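Local atomic coordinates of neutral ceramidase (Pseudomonas aeruginosa, PDB entry 2ZWS), a protein that hydrolyses the N-acyl linkage of ceramides to give sphingosine and free fatty acid, can run the reverse synthesis, and binds one zinc ion per subunit. Residues R145-N159 with G177-D189. Sequence-based numbering, arbitrary orientation. Where two conformers were deposited one is given.
Unlike the reference sequence in segment 145-159: Ser157 (reference Asn).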
loop_
_atom_site.group_PDB
_atom_site.type_symbol
_atom_site.label_atom_id
_atom_site.label_comp_id
_atom_site.label_asym_id
_atom_site.label_seq_id
_atom_site.Cartn_x
_atom_site.Cartn_y
_atom_site.Cartn_z
ATOM N N ARG A 145 -23.887 -11.912 -2.730
ATOM C CA ARG A 145 -24.473 -10.603 -2.956
ATOM C C ARG A 145 -23.449 -9.544 -2.576
ATOM O O ARG A 145 -22.565 -9.766 -1.722
ATOM C CB ARG A 145 -25.693 -10.428 -2.068
ATOM C CG ARG A 145 -26.761 -11.478 -2.376
ATOM C CD ARG A 145 -27.908 -11.462 -1.387
ATOM N NE ARG A 145 -28.824 -10.340 -1.563
ATOM C CZ ARG A 145 -29.974 -10.205 -0.888
ATOM N NH1 ARG A 145 -30.773 -9.175 -1.123
ATOM N NH2 ARG A 145 -30.324 -11.112 0.032
ATOM N N LEU A 146 -23.583 -8.403 -3.220
ATOM C CA LEU A 146 -22.732 -7.238 -2.962
ATOM C C LEU A 146 -23.587 -6.096 -2.432
ATOM O O LEU A 146 -24.656 -5.788 -2.980
ATOM C CB LEU A 146 -22.020 -6.807 -4.246
ATOM C CG LEU A 146 -20.647 -7.428 -4.614
ATOM C CD1 LEU A 146 -20.506 -8.889 -4.327
ATOM C CD2 LEU A 146 -20.292 -7.163 -6.072
ATOM N N PHE A 147 -23.118 -5.481 -1.362
ATOM C CA PHE A 147 -23.754 -4.263 -0.867
ATOM C C PHE A 147 -22.803 -3.087 -0.823
ATOM O O PHE A 147 -21.593 -3.263 -0.622
ATOM C CB PHE A 147 -24.380 -4.483 0.514
ATOM C CG PHE A 147 -25.520 -5.442 0.498
ATOM C CD1 PHE A 147 -26.818 -4.964 0.508
ATOM C CD2 PHE A 147 -25.302 -6.809 0.428
ATOM C CE1 PHE A 147 -27.902 -5.867 0.475
ATOM C CE2 PHE A 147 -26.392 -7.720 0.375
ATOM C CZ PHE A 147 -27.678 -7.227 0.386
ATOM N N TYR A 148 -23.367 -1.909 -0.996
ATOM C CA TYR A 148 -22.610 -0.654 -0.935
ATOM C C TYR A 148 -23.193 0.249 0.164
ATOM O O TYR A 148 -24.416 0.319 0.336
ATOM C CB TYR A 148 -22.685 0.070 -2.284
ATOM C CG TYR A 148 -22.070 1.443 -2.230
ATOM C CD1 TYR A 148 -22.841 2.532 -1.859
ATOM C CD2 TYR A 148 -20.718 1.647 -2.516
ATOM C CE1 TYR A 148 -22.294 3.783 -1.774
ATOM C CE2 TYR A 148 -20.166 2.923 -2.452
ATOM C CZ TYR A 148 -20.968 3.962 -2.082
ATOM O OH TYR A 148 -20.447 5.233 -1.995
ATOM N N GLY A 149 -22.331 0.958 0.886
ATOM C CA GLY A 149 -22.805 2.006 1.788
ATOM C C GLY A 149 -21.742 3.061 1.948
ATOM O O GLY A 149 -20.586 2.836 1.596
ATOM N N SER A 150 -22.144 4.202 2.499
ATOM C CA SER A 150 -21.207 5.265 2.795
ATOM C C SER A 150 -21.586 5.971 4.096
ATOM O O SER A 150 -22.730 5.833 4.592
ATOM C CB SER A 150 -21.129 6.237 1.622
ATOM O OG SER A 150 -22.309 7.011 1.517
ATOM N N GLY A 151 -20.608 6.674 4.665
ATOM C CA GLY A 151 -20.829 7.449 5.887
ATOM C C GLY A 151 -19.708 8.430 6.100
ATOM O O GLY A 151 -18.701 8.394 5.397
ATOM N N GLU A 152 -19.885 9.287 7.098
ATOM C CA GLU A 152 -18.931 10.350 7.328
ATOM C C GLU A 152 -18.077 10.025 8.539
ATOM O O GLU A 152 -18.581 9.790 9.646
ATOM C CB GLU A 152 -19.635 11.709 7.497
ATOM C CG GLU A 152 -20.329 12.207 6.228
ATOM C CD GLU A 152 -20.460 13.731 6.150
ATOM O OE1 GLU A 152 -20.268 14.407 7.181
ATOM O OE2 GLU A 152 -20.771 14.251 5.055
ATOM N N LEU A 153 -16.762 10.012 8.312
ATOM C CA LEU A 153 -15.791 9.734 9.387
ATOM C C LEU A 153 -15.077 11.055 9.717
ATOM O O LEU A 153 -14.320 11.565 8.892
ATOM C CB LEU A 153 -14.803 8.628 8.934
ATOM C CG LEU A 153 -13.611 8.322 9.846
ATOM C CD1 LEU A 153 -14.089 8.025 11.288
ATOM C CD2 LEU A 153 -12.793 7.145 9.275
ATOM N N ARG A 154 -15.340 11.598 10.916
ATOM C CA ARG A 154 -14.948 12.988 11.260
ATOM C C ARG A 154 -13.531 13.272 11.776
ATOM O O ARG A 154 -12.937 14.304 11.434
ATOM C CB ARG A 154 -15.879 13.558 12.347
ATOM C CG ARG A 154 -17.344 13.547 12.063
ATOM C CD ARG A 154 -18.096 14.325 13.164
ATOM N NE ARG A 154 -17.930 13.807 14.527
ATOM C CZ ARG A 154 -18.566 12.749 15.026
ATOM N NH1 ARG A 154 -19.438 12.064 14.286
ATOM N NH2 ARG A 154 -18.346 12.380 16.283
ATOM N N ASN A 155 -13.043 12.381 12.637
ATOM C CA ASN A 155 -11.931 12.635 13.581
ATOM C C ASN A 155 -10.683 11.748 13.301
ATOM O O ASN A 155 -9.805 11.586 14.171
ATOM C CB ASN A 155 -12.481 12.321 14.983
ATOM C CG ASN A 155 -11.595 12.820 16.117
ATOM O OD1 ASN A 155 -11.084 13.949 16.089
ATOM N ND2 ASN A 155 -11.448 11.989 17.148
ATOM N N ALA A 156 -10.605 11.188 12.100
ATOM C CA ALA A 156 -9.478 10.294 11.762
ATOM C C ALA A 156 -8.365 10.992 10.959
ATOM O O ALA A 156 -7.225 10.501 10.915
ATOM C CB ALA A 156 -9.990 9.035 11.020
ATOM N N SER A 157 -8.691 12.116 10.314
ATOM C CA SER A 157 -7.787 12.785 9.380
ATOM C C SER A 157 -7.774 14.291 9.555
ATOM O O SER A 157 -8.628 14.867 10.252
ATOM C CB SER A 157 -8.197 12.480 7.939
ATOM O OG SER A 157 -9.537 12.897 7.718
ATOM N N ARG A 158 -6.783 14.929 8.950
ATOM C CA ARG A 158 -6.697 16.389 8.950
ATOM C C ARG A 158 -5.988 16.826 7.677
ATOM O O ARG A 158 -5.162 16.077 7.132
ATOM C CB ARG A 158 -5.979 16.904 10.202
ATOM C CG ARG A 158 -4.511 16.511 10.300
ATOM C CD ARG A 158 -3.824 17.162 11.513
ATOM N NE ARG A 158 -3.563 18.586 11.300
ATOM C CZ ARG A 158 -2.538 19.087 10.610
ATOM N NH1 ARG A 158 -1.626 18.292 10.066
ATOM N NH2 ARG A 158 -2.421 20.399 10.470
ATOM N N ASN A 159 -6.314 18.018 7.190
ATOM C CA ASN A 159 -5.646 18.517 6.014
ATOM C C ASN A 159 -4.294 19.101 6.379
ATOM O O ASN A 159 -4.201 19.987 7.235
ATOM C CB ASN A 159 -6.510 19.588 5.320
ATOM C CG ASN A 159 -6.052 19.867 3.910
ATOM O OD1 ASN A 159 -4.925 20.343 3.679
ATOM N ND2 ASN A 159 -6.938 19.603 2.944
ATOM N N GLY A 177 -11.364 21.055 5.239
ATOM C CA GLY A 177 -10.239 20.516 4.465
ATOM C C GLY A 177 -10.167 18.993 4.382
ATOM O O GLY A 177 -9.250 18.462 3.758
ATOM N N ILE A 178 -11.167 18.331 4.954
ATOM C CA ILE A 178 -11.255 16.871 5.106
ATOM C C ILE A 178 -12.248 16.321 4.087
ATOM O O ILE A 178 -13.280 16.960 3.827
ATOM C CB ILE A 178 -11.734 16.556 6.589
ATOM C CG1 ILE A 178 -10.589 16.812 7.567
ATOM C CG2 ILE A 178 -12.334 15.204 6.798
ATOM C CD1 ILE A 178 -9.343 16.300 7.071
ATOM N N ASP A 179 -11.942 15.153 3.509
ATOM C CA ASP A 179 -12.966 14.403 2.812
ATOM C C ASP A 179 -13.431 13.329 3.792
ATOM O O ASP A 179 -12.697 12.370 4.074
ATOM C CB ASP A 179 -12.434 13.777 1.511
ATOM C CG ASP A 179 -13.475 12.918 0.808
ATOM O OD1 ASP A 179 -14.623 12.795 1.310
ATOM O OD2 ASP A 179 -13.136 12.360 -0.252
ATOM N N PRO A 180 -14.611 13.507 4.395
ATOM C CA PRO A 180 -14.975 12.618 5.482
ATOM C C PRO A 180 -15.618 11.336 4.956
ATOM O O PRO A 180 -15.937 10.445 5.723
ATOM C CB PRO A 180 -15.996 13.448 6.255
ATOM C CG PRO A 180 -16.700 14.175 5.190
ATOM C CD PRO A 180 -15.650 14.520 4.145
ATOM N N GLN A 181 -15.792 11.236 3.639
ATOM C CA GLN A 181 -16.559 10.100 3.127
ATOM C C GLN A 181 -15.782 8.796 3.146
ATOM O O GLN A 181 -14.719 8.691 2.524
ATOM C CB GLN A 181 -17.085 10.354 1.714
ATOM C CG GLN A 181 -18.005 9.206 1.250
ATOM C CD GLN A 181 -18.791 9.573 0.004
ATOM O OE1 GLN A 181 -19.968 9.969 0.079
ATOM N NE2 GLN A 181 -18.148 9.478 -1.131
ATOM N N MET A 182 -16.333 7.815 3.860
ATOM C CA MET A 182 -15.913 6.439 3.701
ATOM C C MET A 182 -16.994 5.655 2.939
ATOM O O MET A 182 -18.187 5.742 3.266
ATOM C CB MET A 182 -15.674 5.780 5.060
ATOM C CG MET A 182 -15.313 4.290 4.932
ATOM S SD MET A 182 -14.973 3.503 6.504
ATOM C CE MET A 182 -13.336 4.188 6.884
ATOM N N SER A 183 -16.578 4.879 1.941
ATOM C CA SER A 183 -17.468 3.992 1.191
ATOM C C SER A 183 -17.054 2.563 1.504
ATOM O O SER A 183 -15.867 2.275 1.685
ATOM C CB SER A 183 -17.291 4.225 -0.324
ATOM O OG SER A 183 -17.575 5.581 -0.671
ATOM N N VAL A 184 -18.030 1.656 1.570
ATOM C CA VAL A 184 -17.736 0.241 1.807
ATOM C C VAL A 184 -18.476 -0.622 0.807
ATOM O O VAL A 184 -19.694 -0.485 0.650
ATOM C CB VAL A 184 -18.078 -0.207 3.268
ATOM C CG1 VAL A 184 -17.728 -1.706 3.489
ATOM C CG2 VAL A 184 -17.376 0.677 4.290
ATOM N N LEU A 185 -17.719 -1.488 0.120
ATOM C CA LEU A 185 -18.296 -2.586 -0.673
ATOM C C LEU A 185 -18.194 -3.872 0.157
ATOM O O LEU A 185 -17.088 -4.327 0.487
ATOM C CB LEU A 185 -17.566 -2.761 -2.016
ATOM C CG LEU A 185 -18.101 -3.839 -2.984
ATOM C CD1 LEU A 185 -19.537 -3.593 -3.400
ATOM C CD2 LEU A 185 -17.241 -3.901 -4.230
ATOM N N SER A 186 -19.359 -4.428 0.516
ATOM C CA SER A 186 -19.350 -5.639 1.304
ATOM C C SER A 186 -19.738 -6.833 0.471
ATOM O O SER A 186 -20.536 -6.732 -0.477
ATOM C CB SER A 186 -20.226 -5.501 2.544
ATOM O OG SER A 186 -21.514 -5.027 2.198
ATOM N N PHE A 187 -19.120 -7.960 0.834
ATOM C CA PHE A 187 -19.284 -9.214 0.132
ATOM C C PHE A 187 -20.016 -10.183 1.044
ATOM O O PHE A 187 -19.465 -10.637 2.058
ATOM C CB PHE A 187 -17.925 -9.766 -0.271
ATOM C CG PHE A 187 -17.183 -8.889 -1.225
ATOM C CD1 PHE A 187 -16.499 -7.755 -0.770
ATOM C CD2 PHE A 187 -17.199 -9.159 -2.588
ATOM C CE1 PHE A 187 -15.809 -6.917 -1.665
ATOM C CE2 PHE A 187 -16.489 -8.347 -3.494
ATOM C CZ PHE A 187 -15.815 -7.212 -3.031
ATOM N N VAL A 188 -21.253 -10.492 0.668
ATOM C CA VAL A 188 -22.147 -11.273 1.546
ATOM C C VAL A 188 -22.353 -12.644 0.906
ATOM O O VAL A 188 -22.734 -12.739 -0.270
ATOM C CB VAL A 188 -23.485 -10.518 1.786
ATOM C CG1 VAL A 188 -24.517 -11.392 2.532
ATOM C CG2 VAL A 188 -23.248 -9.197 2.541
ATOM N N ASP A 189 -22.073 -13.707 1.657
ATOM C CA ASP A 189 -22.148 -15.053 1.115
ATOM C C ASP A 189 -23.588 -15.615 1.081
ATOM O O ASP A 189 -24.541 -14.961 1.524
ATOM C CB ASP A 189 -21.166 -15.978 1.844
ATOM C CG ASP A 189 -21.564 -16.262 3.284
ATOM O OD1 ASP A 189 -22.744 -16.030 3.676
ATOM O OD2 ASP A 189 -20.678 -16.760 4.023
HETATM O O HOH W 1 -21.358 9.807 3.137
HETATM O O HOH W 2 -10.215 12.254 5.212
#
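Strands 145-152 and 181-189 run antiparallel, their axes 4.7 Å apart at closest and 163° between their directions. Paired N-H···O=C bonds join Arg145 to Val188, Phe147 to Ser186, Gly149 to Val184 and Gly151 to Met182; the non-hydrogen-bonded pairs between them bring CA-H groups to carbonyls, as from Ser150 CA to Met182 O. The ladder ends with Leu153 N donating to Pro180 O (2.8 Å, 176° at the hydrogen).

On one face, Leu146 lies beside the Phe187 ring, Leu146 CD1 3.7 Å from Phe187 CD2. Tyr148, its CG anti to the backbone N (chi1 173°), sends its hydroxyl diagonally to Ser183, OH to OG 3.2 Å, while its ring stacks on His435. On the other face, Val188 CG2 meets Phe147 CD2 at 3.8 Å, and Phe147 CZ lies above one face of the Arg145 guanidinium, offset toward its rim, while Arg145 NH1 forms a salt bridge with Glu290.

Beyond the ladder, Ile178 directs CD1 onto the Arg158 backbone and Ser157 OG; a water links that hydroxyl to Asp179 O. Asn159 ND2 donates to a lone pair of Gly177 O (2.7 Å), its amide nearly coplanar with the bond.

Strand 194-200 pairs antiparallel with the other edge of 181-189, so 142-152, 181-189 and 194-200 lie side by side in the mixed sheet, the first two joined by a long excursion through strand 157-159 and helix 162-165. There Arg158 pairs by backbone with Ser250, the probable nucleophile, so the contact reaches from this sheet to the active-site region.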